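Local coordinates for protein acyl-homoserine-lactone synthase (Mesorhizobium sp. ORS 3359, PDB 6WNS) that probably makes an acyl-homoserine lactone quorum signal, transferring the acyl group of an acyl-coenzyme A donor onto S-adenosylmethionine, at residues A[49-52]-A[56-59]. Residues are numbered along the deposited sequence; the frame is centred on the assembly and turned at random.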
loop_
_atom_site.group_PDB
_atom_site.type_symbol
_atom_site.label_atom_id
_atom_site.label_comp_id
_atom_site.label_asym_id
_atom_site.label_seq_id
_atom_site.Cartn_x
_atom_site.Cartn_y
_atom_site.Cartn_z
ATOM N N ALA A 49 7.793 12.011 4.591
ATOM C CA ALA A 49 6.953 13.226 4.682
ATOM C C ALA A 49 5.472 12.865 4.717
ATOM O O ALA A 49 4.663 13.738 5.049
ATOM C CB ALA A 49 7.294 14.096 3.490
ATOM N N PHE A 50 5.094 11.665 4.308
ATOM C CA PHE A 50 3.688 11.272 4.148
ATOM C C PHE A 50 3.156 10.558 5.364
ATOM O O PHE A 50 1.918 10.295 5.439
ATOM C CB PHE A 50 3.501 10.445 2.883
ATOM C CG PHE A 50 4.133 11.131 1.694
ATOM C CD1 PHE A 50 3.722 12.409 1.283
ATOM C CD2 PHE A 50 5.133 10.504 0.974
ATOM C CE1 PHE A 50 4.327 13.033 0.185
ATOM C CE2 PHE A 50 5.759 11.148 -0.080
ATOM C CZ PHE A 50 5.313 12.386 -0.516
ATOM N N ASP A 51 4.020 10.311 6.350
ATOM C CA ASP A 51 3.565 9.722 7.621
ATOM C C ASP A 51 3.110 10.869 8.516
ATOM O O ASP A 51 3.917 11.332 9.335
ATOM C CB ASP A 51 4.711 8.887 8.237
ATOM C CG ASP A 51 5.081 7.676 7.448
ATOM O OD1 ASP A 51 6.219 7.628 6.917
ATOM O OD2 ASP A 51 4.166 6.825 7.246
ATOM N N ASN A 52 1.854 11.321 8.402
ATOM C CA ASN A 52 1.276 12.384 9.240
ATOM C C ASN A 52 -0.165 11.983 9.545
ATOM O O ASN A 52 -0.550 10.837 9.264
ATOM C CB ASN A 52 1.448 13.748 8.562
ATOM C CG ASN A 52 0.646 13.879 7.278
ATOM O OD1 ASN A 52 -0.252 13.050 7.014
ATOM N ND2 ASN A 52 0.870 14.987 6.567
ATOM N N LEU A 56 -3.313 6.609 6.283
ATOM C CA LEU A 56 -3.968 5.365 6.689
ATOM C C LEU A 56 -2.997 4.200 6.577
ATOM O O LEU A 56 -2.377 4.057 5.553
ATOM C CB LEU A 56 -5.173 5.119 5.776
ATOM C CG LEU A 56 -6.057 6.336 5.498
ATOM C CD1 LEU A 56 -7.164 5.884 4.549
ATOM C CD2 LEU A 56 -6.657 6.888 6.764
ATOM N N TYR A 57 -2.945 3.369 7.610
ATOM C CA TYR A 57 -2.089 2.159 7.671
ATOM C C TYR A 57 -3.007 0.940 7.657
ATOM O O TYR A 57 -3.870 0.718 8.527
ATOM C CB TYR A 57 -1.162 2.227 8.877
ATOM C CG TYR A 57 -0.333 3.478 8.863
ATOM C CD1 TYR A 57 0.794 3.555 8.061
ATOM C CD2 TYR A 57 -0.719 4.599 9.573
ATOM C CE1 TYR A 57 1.560 4.722 8.005
ATOM C CE2 TYR A 57 -0.013 5.787 9.479
ATOM C CZ TYR A 57 1.139 5.846 8.697
ATOM O OH TYR A 57 1.907 6.959 8.640
ATOM N N VAL A 58 -2.825 0.151 6.621
ATOM C CA VAL A 58 -3.529 -1.136 6.451
ATOM C C VAL A 58 -2.589 -2.276 6.793
ATOM O O VAL A 58 -1.746 -2.640 5.951
ATOM C CB VAL A 58 -4.036 -1.292 5.028
ATOM C CG1 VAL A 58 -4.945 -2.507 4.976
ATOM C CG2 VAL A 58 -4.768 -0.028 4.579
ATOM N N LEU A 59 -2.708 -2.782 8.012
ATOM C CA LEU A 59 -1.720 -3.711 8.583
ATOM C C LEU A 59 -2.325 -5.102 8.757
ATOM O O LEU A 59 -3.404 -5.241 9.397
ATOM C CB LEU A 59 -1.248 -3.117 9.891
ATOM C CG LEU A 59 -0.614 -1.717 9.723
ATOM C CD1 LEU A 59 -0.091 -1.292 11.043
ATOM C CD2 LEU A 59 0.486 -1.749 8.642
#
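D51, at the centre of an inverse gamma turn, meets Y57 near the start of strand 56-60: residues 49-52 have no regular secondary structure and turn tightly about D51, while 56-59 run extended in the strand. The two backbones stay well apart, the closest CA atoms being those of D51 and L56, 8.8 Å from each other, and the link between them is made by side chains. Strand 56-60 lies between antiparallel strands 4-7 and 69-75 in the mixed sheet of the acyl-homoserine lactone synthase, a fold related to the acetyltransferases. Within 49-52, a weak bond of 3.1 Å from N52 N to F50 O closes the turn.

The far end of the Y57 ring reaches the loop, and its OH donates a hydrogen bond of 2.7 Å to D51 OD2. The oxygen accepts through its anti lone pair, the one facing away from OD1, and sits at the edge of the ring, in its plane. Carboxylate and ring are nearly coplanar, 17° apart, although the two side chains cross at about a right angle. On D51, CG is anti to the carbonyl carbon (chi1 -66°), which swings the carboxylate back beside the backbone N and sets OD2 before the phenol.

The carboxylate has further partners: OD1 makes a salt bridge with R26 of helix 16-31 and accepts from D48 N, and OD2 makes one with R72 of strand 69-75. A phenylalanine in place of Y57 would probably keep the ring's packing against F23 but leave OD2 without its phenol donor, the hold on the carboxylate passing to R26, R72 and D48 N. Besides that bond, the hydroxyl also packs on the turn itself, Y57 OH lying 3.4 Å from D51 CA.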